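Local coordinates for protein PaxB (Photorhabdus luminescens, PDB 6EK4) that probably serves as one of the two components of an alpha-helical pore-forming toxin of the YaxAB type, which perforates target membranes, at residues A[304-316]-A[329-343]. Numbering follows the deposited sequence.
Sequences KLEQAWNIFAKQL and LTKIIHKQLDFLDDL
Phe312 and Gln336 meet at the middle of an antiparallel helical hairpin, in which helix 326-348 folds back along the end of the long helix 247-321; the axes of segments 304-316 and 329-343 approach to 10.9 Å, their N-to-C directions 170° apart. The extended chain of Gln336 slides along the Phe312 ring, its amide stacked 12° from the ring plane and its CG 3.4 Å from the ring centroid, a CH-pi contact over the face. Glutamine suits this buried place because its methylenes cover the ring while its amide reaches polar atoms on the facing helix. Gln336 NE2 gives a weak, bent hydrogen bond to Phe312 O at 3.0 Å and a second weak but nearly straight one to Gln315 OE1 at 3.4 Å. Gln315 OE1 is also hydrogen-bonded to Tyr14. With CG anti to the backbone N (chi1 -165°), the extended Gln315 chain heads toward Ile332, which comes from the opposite direction; Ile332 CD1 lies 3.6 Å from Gln315 NE2.

Toward the hairpin turn, branched aliphatic side chains fill the buried end: Leu316 CD2 fits against Leu329 CD1 and Ile332 CG2, each at 3.5 Å. Away from it, Phe312 CZ meets Phe339 CD2 obliquely; Trp309 reaches the Phe339 ring edge with CZ3, and its CH2 meets Leu340 CD2 and Leu343 CD1. The large indole suits this part, where CA atoms lie farther apart (Leu305 to Leu343 10.2 Å, Phe312 to Gln336 7.0 Å).

Helix 42-73 packs on Trp309 and Gln336, helix 101-141 on Leu316 and helix 80-90 on Leu329, while Tyr14 adds its ring beside Phe312.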
ATOM      1  N   LYS A 304      22.279   4.204   2.496  1.00 70.56           N
ATOM      2  CA  LYS A 304      23.174   4.416   3.634  1.00 71.69           C
ATOM      3  C   LYS A 304      24.175   3.269   3.813  1.00 71.82           C
ATOM      4  O   LYS A 304      25.275   3.483   4.322  1.00 72.78           O
ATOM      5  CB  LYS A 304      22.371   4.627   4.922  1.00 72.12           C
ATOM      6  CG  LYS A 304      21.650   5.966   4.987  1.00 73.20           C
ATOM      7  CD  LYS A 304      20.738   6.053   6.202  1.00 73.79           C
ATOM      8  CE  LYS A 304      19.937   7.346   6.210  1.00 74.67           C
ATOM      9  NZ  LYS A 304      19.111   7.489   7.441  1.00 74.91           N
ATOM     10  N   LEU A 305      23.793   2.061   3.401  1.00 71.51           N
ATOM     11  CA  LEU A 305      24.711   0.917   3.407  1.00 71.02           C
ATOM     12  C   LEU A 305      25.807   1.101   2.359  1.00 71.41           C
ATOM     13  O   LEU A 305      26.986   0.894   2.643  1.00 71.59           O
ATOM     14  CB  LEU A 305      23.957  -0.392   3.150  1.00 70.50           C
ATOM     15  CG  LEU A 305      23.024  -0.874   4.265  1.00 70.13           C
ATOM     16  CD1 LEU A 305      22.054  -1.918   3.734  1.00 69.80           C
ATOM     17  CD2 LEU A 305      23.817  -1.432   5.438  1.00 70.24           C
ATOM     18  N   GLU A 306      25.407   1.493   1.150  1.00 72.22           N
ATOM     19  CA  GLU A 306      26.352   1.817   0.079  1.00 73.64           C
ATOM     20  C   GLU A 306      27.299   2.937   0.515  1.00 74.50           C
ATOM     21  O   GLU A 306      28.509   2.865   0.288  1.00 74.68           O
ATOM     22  CB  GLU A 306      25.597   2.244  -1.185  1.00 74.97           C
ATOM     23  CG  GLU A 306      26.476   2.449  -2.412  1.00 76.48           C
ATOM     24  CD  GLU A 306      25.747   3.122  -3.564  1.00 78.41           C
ATOM     25  OE1 GLU A 306      24.502   3.242  -3.512  1.00 79.15           O
ATOM     26  OE2 GLU A 306      26.425   3.535  -4.529  1.00 80.42           O
ATOM     27  N   GLN A 307      26.734   3.971   1.134  1.00 74.92           N
ATOM     28  CA  GLN A 307      27.509   5.108   1.626  1.00 75.90           C
ATOM     29  C   GLN A 307      28.504   4.674   2.700  1.00 74.65           C
ATOM     30  O   GLN A 307      29.664   5.084   2.677  1.00 74.96           O
ATOM     31  CB  GLN A 307      26.571   6.187   2.180  1.00 77.40           C
ATOM     32  CG  GLN A 307      27.256   7.494   2.553  1.00 79.02           C
ATOM     33  CD  GLN A 307      26.290   8.533   3.094  1.00 80.66           C
ATOM     34  OE1 GLN A 307      25.086   8.479   2.834  1.00 81.64           O
ATOM     35  NE2 GLN A 307      26.813   9.490   3.852  1.00 82.24           N
ATOM     36  N   ALA A 308      28.044   3.841   3.632  1.00 73.19           N
ATOM     37  CA  ALA A 308      28.886   3.344   4.720  1.00 72.37           C
ATOM     38  C   ALA A 308      30.127   2.615   4.204  1.00 71.43           C
ATOM     39  O   ALA A 308      31.235   2.862   4.681  1.00 70.96           O
ATOM     40  CB  ALA A 308      28.083   2.430   5.636  1.00 71.80           C
ATOM     41  N   TRP A 309      29.943   1.733   3.224  1.00 70.15           N
ATOM     42  CA  TRP A 309      31.058   0.935   2.702  1.00 69.29           C
ATOM     43  C   TRP A 309      32.053   1.790   1.913  1.00 69.61           C
ATOM     44  O   TRP A 309      33.260   1.555   1.985  1.00 69.94           O
ATOM     45  CB  TRP A 309      30.566  -0.238   1.839  1.00 67.98           C
ATOM     46  CG  TRP A 309      29.448  -1.067   2.437  1.00 66.49           C
ATOM     47  CD1 TRP A 309      28.440  -1.680   1.751  1.00 65.80           C
ATOM     48  CD2 TRP A 309      29.219  -1.360   3.826  1.00 66.09           C
ATOM     49  NE1 TRP A 309      27.604  -2.339   2.617  1.00 65.33           N
ATOM     50  CE2 TRP A 309      28.058  -2.158   3.896  1.00 65.60           C
ATOM     51  CE3 TRP A 309      29.882  -1.029   5.016  1.00 66.40           C
ATOM     52  CZ2 TRP A 309      27.545  -2.630   5.105  1.00 65.75           C
ATOM     53  CZ3 TRP A 309      29.369  -1.499   6.218  1.00 66.30           C
ATOM     54  CH2 TRP A 309      28.214  -2.292   6.251  1.00 66.09           C
ATOM     55  N   ASN A 310      31.551   2.770   1.166  1.00 70.26           N
ATOM     56  CA  ASN A 310      32.421   3.711   0.452  1.00 71.24           C
ATOM     57  C   ASN A 310      33.164   4.651   1.406  1.00 72.18           C
ATOM     58  O   ASN A 310      34.298   5.049   1.131  1.00 72.24           O
ATOM     59  CB  ASN A 310      31.629   4.518  -0.588  1.00 71.64           C
ATOM     60  CG  ASN A 310      31.382   3.741  -1.871  1.00 71.12           C
ATOM     61  OD1 ASN A 310      32.198   2.917  -2.286  1.00 70.33           O
ATOM     62  ND2 ASN A 310      30.255   4.014  -2.516  1.00 71.96           N
ATOM     63  N   ILE A 311      32.519   5.003   2.518  1.00 72.71           N
ATOM     64  CA  ILE A 311      33.173   5.752   3.594  1.00 73.36           C
ATOM     65  C   ILE A 311      34.254   4.886   4.243  1.00 73.55           C
ATOM     66  O   ILE A 311      35.385   5.335   4.431  1.00 73.85           O
ATOM     67  CB  ILE A 311      32.157   6.231   4.657  1.00 73.53           C
ATOM     68  CG1 ILE A 311      31.373   7.434   4.122  1.00 74.41           C
ATOM     69  CG2 ILE A 311      32.857   6.608   5.961  1.00 74.42           C
ATOM     70  CD1 ILE A 311      30.154   7.798   4.943  1.00 74.84           C
ATOM     71  N   PHE A 312      33.891   3.650   4.581  1.00 73.31           N
ATOM     72  CA  PHE A 312      34.823   2.678   5.164  1.00 73.31           C
ATOM     73  C   PHE A 312      36.058   2.472   4.288  1.00 73.95           C
ATOM     74  O   PHE A 312      37.176   2.385   4.796  1.00 73.92           O
ATOM     75  CB  PHE A 312      34.123   1.325   5.367  1.00 72.86           C
ATOM     76  CG  PHE A 312      33.320   1.220   6.641  1.00 73.02           C
ATOM     77  CD1 PHE A 312      32.720   2.334   7.222  1.00 73.63           C
ATOM     78  CD2 PHE A 312      33.141  -0.019   7.244  1.00 72.56           C
ATOM     79  CE1 PHE A 312      31.979   2.211   8.385  1.00 74.18           C
ATOM     80  CE2 PHE A 312      32.399  -0.145   8.405  1.00 72.77           C
ATOM     81  CZ  PHE A 312      31.818   0.972   8.977  1.00 73.73           C
ATOM     82  N   ALA A 313      35.846   2.392   2.976  1.00 75.06           N
ATOM     83  CA  ALA A 313      36.933   2.160   2.023  1.00 75.90           C
ATOM     84  C   ALA A 313      37.901   3.340   1.963  1.00 77.66           C
ATOM     85  O   ALA A 313      39.112   3.161   2.092  1.00 78.87           O
ATOM     86  CB  ALA A 313      36.366   1.878   0.639  1.00 75.64           C
ATOM     87  N   LYS A 314      37.361   4.540   1.775  1.00 79.47           N
ATOM     88  CA  LYS A 314      38.175   5.752   1.664  1.00 81.47           C
ATOM     89  C   LYS A 314      38.855   6.124   2.987  1.00 81.29           C
ATOM     90  O   LYS A 314      39.895   6.781   2.986  1.00 81.68           O
ATOM     91  CB  LYS A 314      37.319   6.918   1.155  1.00 83.87           C
ATOM     92  CG  LYS A 314      38.102   8.181   0.826  1.00 86.60           C
ATOM     93  CD  LYS A 314      37.452   8.956  -0.312  1.00 88.67           C
ATOM     94  CE  LYS A 314      37.896  10.411  -0.343  1.00 90.95           C
ATOM     95  NZ  LYS A 314      37.104  11.255   0.597  1.00 91.68           N
ATOM     96  N   GLN A 315      38.269   5.700   4.104  1.00 80.74           N
ATOM     97  CA  GLN A 315      38.855   5.927   5.426  1.00 80.99           C
ATOM     98  C   GLN A 315      40.139   5.114   5.596  1.00 81.32           C
ATOM     99  O   GLN A 315      41.141   5.618   6.110  1.00 82.14           O
ATOM    100  CB  GLN A 315      37.850   5.562   6.522  1.00 80.56           C
ATOM    101  CG  GLN A 315      38.210   6.075   7.905  1.00 81.44           C
ATOM    102  CD  GLN A 315      37.096   5.856   8.914  1.00 81.65           C
ATOM    103  OE1 GLN A 315      36.304   4.921   8.788  1.00 80.26           O
ATOM    104  NE2 GLN A 315      37.033   6.717   9.925  1.00 83.15           N
ATOM    105  N   LEU A 316      40.101   3.857   5.159  1.00 80.59           N
ATOM    106  CA  LEU A 316      41.278   2.987   5.180  1.00 80.11           C
ATOM    107  C   LEU A 316      42.274   3.365   4.083  1.00 80.74           C
ATOM    108  O   LEU A 316      43.476   3.137   4.230  1.00 80.81           O
ATOM    109  CB  LEU A 316      40.866   1.520   5.017  1.00 79.15           C
ATOM    110  CG  LEU A 316      39.955   0.947   6.107  1.00 79.12           C
ATOM    111  CD1 LEU A 316      39.438  -0.424   5.705  1.00 78.50           C
ATOM    112  CD2 LEU A 316      40.678   0.870   7.442  1.00 79.72           C
ATOM    113  N   LEU A 329      45.108   3.032  12.515  1.00 96.82           N
ATOM    114  CA  LEU A 329      44.397   1.999  11.756  1.00 93.64           C
ATOM    115  C   LEU A 329      43.661   1.010  12.663  1.00 92.95           C
ATOM    116  O   LEU A 329      42.564   0.560  12.331  1.00 92.17           O
ATOM    117  CB  LEU A 329      45.383   1.243  10.857  1.00 92.36           C
ATOM    118  CG  LEU A 329      44.845   0.099   9.993  1.00 91.31           C
ATOM    119  CD1 LEU A 329      43.691   0.563   9.117  1.00 91.18           C
ATOM    120  CD2 LEU A 329      45.963  -0.483   9.141  1.00 90.36           C
ATOM    121  N   THR A 330      44.269   0.674  13.800  1.00 92.95           N
ATOM    122  CA  THR A 330      43.648  -0.214  14.787  1.00 92.55           C
ATOM    123  C   THR A 330      42.341   0.375  15.330  1.00 93.30           C
ATOM    124  O   THR A 330      41.396  -0.364  15.614  1.00 93.43           O
ATOM    125  CB  THR A 330      44.609  -0.510  15.960  1.00 92.93           C
ATOM    126  OG1 THR A 330      45.811  -1.105  15.457  1.00 91.91           O
ATOM    127  CG2 THR A 330      43.971  -1.459  16.973  1.00 93.38           C
ATOM    128  N   LYS A 331      42.291   1.698  15.470  1.00 94.13           N
ATOM    129  CA  LYS A 331      41.073   2.383  15.908  1.00 95.21           C
ATOM    130  C   LYS A 331      40.016   2.391  14.801  1.00 93.25           C
ATOM    131  O   LYS A 331      38.830   2.197  15.073  1.00 92.24           O
ATOM    132  CB  LYS A 331      41.382   3.823  16.335  1.00 97.69           C
ATOM    133  CG  LYS A 331      40.308   4.447  17.219  1.00100.22           C
ATOM    134  CD  LYS A 331      40.098   5.923  16.914  1.00101.78           C
ATOM    135  CE  LYS A 331      39.224   6.115  15.684  1.00101.35           C
ATOM    136  NZ  LYS A 331      39.128   7.545  15.279  1.00102.68           N
ATOM    137  N   ILE A 332      40.452   2.616  13.562  1.00 91.68           N
ATOM    138  CA  ILE A 332      39.548   2.659  12.407  1.00 89.93           C
ATOM    139  C   ILE A 332      38.866   1.306  12.197  1.00 88.33           C
ATOM    140  O   ILE A 332      37.672   1.251  11.911  1.00 87.92           O
ATOM    141  CB  ILE A 332      40.286   3.062  11.106  1.00 89.22           C
ATOM    142  CG1 ILE A 332      40.922   4.455  11.232  1.00 90.28           C
ATOM    143  CG2 ILE A 332      39.342   3.024   9.908  1.00 88.45           C
ATOM    144  CD1 ILE A 332      39.958   5.564  11.601  1.00 91.89           C
ATOM    145  N   ILE A 333      39.630   0.226  12.339  1.00 87.67           N
ATOM    146  CA  ILE A 333      39.095  -1.128  12.191  1.00 86.77           C
ATOM    147  C   ILE A 333      38.071  -1.437  13.285  1.00 87.95           C
ATOM    148  O   ILE A 333      36.995  -1.960  12.996  1.00 87.95           O
ATOM    149  CB  ILE A 333      40.222  -2.187  12.198  1.00 86.29           C
ATOM    150  CG1 ILE A 333      41.057  -2.070  10.920  1.00 85.45           C
ATOM    151  CG2 ILE A 333      39.652  -3.598  12.314  1.00 86.14           C
ATOM    152  CD1 ILE A 333      42.392  -2.783  10.986  1.00 85.94           C
ATOM    153  N   HIS A 334      38.407  -1.110  14.532  1.00 89.63           N
ATOM    154  CA  HIS A 334      37.509  -1.366  15.666  1.00 91.13           C
ATOM    155  C   HIS A 334      36.243  -0.507  15.624  1.00 90.01           C
ATOM    156  O   HIS A 334      35.187  -0.940  16.087  1.00 89.89           O
ATOM    157  CB  HIS A 334      38.242  -1.184  17.001  1.00 93.69           C
ATOM    158  CG  HIS A 334      39.043  -2.381  17.412  1.00 95.77           C
ATOM    159  ND1 HIS A 334      40.309  -2.633  16.928  1.00 95.97           N
ATOM    160  CD2 HIS A 334      38.753  -3.402  18.253  1.00 97.27           C
ATOM    161  CE1 HIS A 334      40.766  -3.755  17.456  1.00 96.38           C
ATOM    162  NE2 HIS A 334      39.840  -4.241  18.263  1.00 97.47           N
ATOM    163  N   LYS A 335      36.350   0.700  15.073  1.00 88.59           N
ATOM    164  CA  LYS A 335      35.186   1.571  14.898  1.00 87.50           C
ATOM    165  C   LYS A 335      34.286   1.015  13.791  1.00 84.53           C
ATOM    166  O   LYS A 335      33.062   0.992  13.928  1.00 83.56           O
ATOM    167  CB  LYS A 335      35.619   3.002  14.565  1.00 88.75           C
ATOM    168  CG  LYS A 335      34.581   4.056  14.912  1.00 90.72           C
ATOM    169  CD  LYS A 335      34.913   5.399  14.282  1.00 91.89           C
ATOM    170  CE  LYS A 335      33.841   6.432  14.588  1.00 93.42           C
ATOM    171  NZ  LYS A 335      34.018   7.675  13.789  1.00 94.15           N
ATOM    172  N   GLN A 336      34.909   0.569  12.701  1.00 81.80           N
ATOM    173  CA  GLN A 336      34.193  -0.080  11.600  1.00 79.23           C
ATOM    174  C   GLN A 336      33.575  -1.411  12.026  1.00 78.73           C
ATOM    175  O   GLN A 336      32.490  -1.764  11.568  1.00 78.44           O
ATOM    176  CB  GLN A 336      35.125  -0.309  10.405  1.00 77.46           C
ATOM    177  CG  GLN A 336      35.433   0.948   9.608  1.00 77.00           C
ATOM    178  CD  GLN A 336      36.269   0.674   8.370  1.00 75.76           C
ATOM    179  OE1 GLN A 336      36.464  -0.476   7.976  1.00 74.39           O
ATOM    180  NE2 GLN A 336      36.766   1.736   7.747  1.00 76.04           N
ATOM    181  N   LEU A 337      34.268  -2.146  12.890  1.00 79.22           N
ATOM    182  CA  LEU A 337      33.754  -3.418  13.399  1.00 79.23           C
ATOM    183  C   LEU A 337      32.569  -3.216  14.342  1.00 80.44           C
ATOM    184  O   LEU A 337      31.574  -3.934  14.245  1.00 80.92           O
ATOM    185  CB  LEU A 337      34.859  -4.218  14.095  1.00 79.68           C
ATOM    186  CG  LEU A 337      35.812  -4.982  13.168  1.00 78.70           C
ATOM    187  CD1 LEU A 337      36.996  -5.526  13.954  1.00 79.30           C
ATOM    188  CD2 LEU A 337      35.092  -6.105  12.432  1.00 77.84           C
ATOM    189  N   ASP A 338      32.675  -2.241  15.245  1.00 81.82           N
ATOM    190  CA  ASP A 338      31.570  -1.896  16.151  1.00 83.15           C
ATOM    191  C   ASP A 338      30.306  -1.506  15.384  1.00 81.81           C
ATOM    192  O   ASP A 338      29.193  -1.799  15.823  1.00 82.23           O
ATOM    193  CB  ASP A 338      31.968  -0.752  17.095  1.00 85.45           C
ATOM    194  CG  ASP A 338      32.902  -1.200  18.209  1.00 87.61           C
ATOM    195  OD1 ASP A 338      33.336  -2.373  18.211  1.00 88.84           O
ATOM    196  OD2 ASP A 338      33.204  -0.368  19.091  1.00 89.76           O
ATOM    197  N   PHE A 339      30.488  -0.841  14.246  1.00 79.96           N
ATOM    198  CA  PHE A 339      29.377  -0.486  13.366  1.00 78.41           C
ATOM    199  C   PHE A 339      28.713  -1.731  12.780  1.00 77.48           C
ATOM    200  O   PHE A 339      27.487  -1.800  12.694  1.00 77.75           O
ATOM    201  CB  PHE A 339      29.864   0.427  12.240  1.00 77.69           C
ATOM    202  CG  PHE A 339      28.796   0.798  11.251  1.00 77.11           C
ATOM    203  CD1 PHE A 339      27.863   1.775  11.557  1.00 77.73           C
ATOM    204  CD2 PHE A 339      28.723   0.169  10.014  1.00 76.43           C
ATOM    205  CE1 PHE A 339      26.876   2.119  10.651  1.00 77.67           C
ATOM    206  CE2 PHE A 339      27.739   0.510   9.102  1.00 76.09           C
ATOM    207  CZ  PHE A 339      26.813   1.487   9.422  1.00 76.73           C
ATOM    208  N   LEU A 340      29.526  -2.704  12.377  1.00 76.53           N
ATOM    209  CA  LEU A 340      29.015  -3.971  11.846  1.00 75.51           C
ATOM    210  C   LEU A 340      28.393  -4.832  12.947  1.00 76.68           C
ATOM    211  O   LEU A 340      27.388  -5.506  12.714  1.00 76.60           O
ATOM    212  CB  LEU A 340      30.127  -4.749  11.136  1.00 74.56           C
ATOM    213  CG  LEU A 340      30.691  -4.107   9.865  1.00 73.34           C
ATOM    214  CD1 LEU A 340      31.954  -4.830   9.418  1.00 72.95           C
ATOM    215  CD2 LEU A 340      29.659  -4.091   8.748  1.00 72.45           C
ATOM    216  N   ASP A 341      28.994  -4.806  14.138  1.00 77.96           N
ATOM    217  CA  ASP A 341      28.447  -5.508  15.308  1.00 78.98           C
ATOM    218  C   ASP A 341      27.037  -5.023  15.634  1.00 78.23           C
ATOM    219  O   ASP A 341      26.189  -5.808  16.062  1.00 78.46           O
ATOM    220  CB  ASP A 341      29.343  -5.307  16.540  1.00 81.05           C
ATOM    221  CG  ASP A 341      30.695  -5.996  16.415  1.00 81.60           C
ATOM    222  OD1 ASP A 341      30.882  -6.814  15.486  1.00 81.16           O
ATOM    223  OD2 ASP A 341      31.577  -5.716  17.255  1.00 82.80           O
ATOM    224  N   ASP A 342      26.801  -3.728  15.434  1.00 77.35           N
ATOM    225  CA  ASP A 342      25.480  -3.130  15.628  1.00 77.21           C
ATOM    226  C   ASP A 342      24.475  -3.633  14.591  1.00 75.14           C
ATOM    227  O   ASP A 342      23.337  -3.944  14.933  1.00 75.40           O
ATOM    228  CB  ASP A 342      25.571  -1.601  15.566  1.00 77.57           C
ATOM    229  CG  ASP A 342      24.212  -0.931  15.638  1.00 77.98           C
ATOM    230  OD1 ASP A 342      23.832  -0.254  14.660  1.00 77.17           O
ATOM    231  OD2 ASP A 342      23.520  -1.094  16.665  1.00 79.14           O
ATOM    232  N   LEU A 343      24.897  -3.703  13.330  1.00 72.88           N
ATOM    233  CA  LEU A 343      24.031  -4.191  12.255  1.00 71.03           C
ATOM    234  C   LEU A 343      23.654  -5.658  12.459  1.00 71.58           C
ATOM    235  O   LEU A 343      22.514  -6.051  12.204  1.00 71.88           O
ATOM    236  CB  LEU A 343      24.697  -4.007  10.887  1.00 69.63           C
ATOM    237  CG  LEU A 343      24.898  -2.568  10.405  1.00 69.38           C
ATOM    238  CD1 LEU A 343      25.635  -2.559   9.075  1.00 68.45           C
ATOM    239  CD2 LEU A 343      23.572  -1.830  10.283  1.00 69.45           C
TER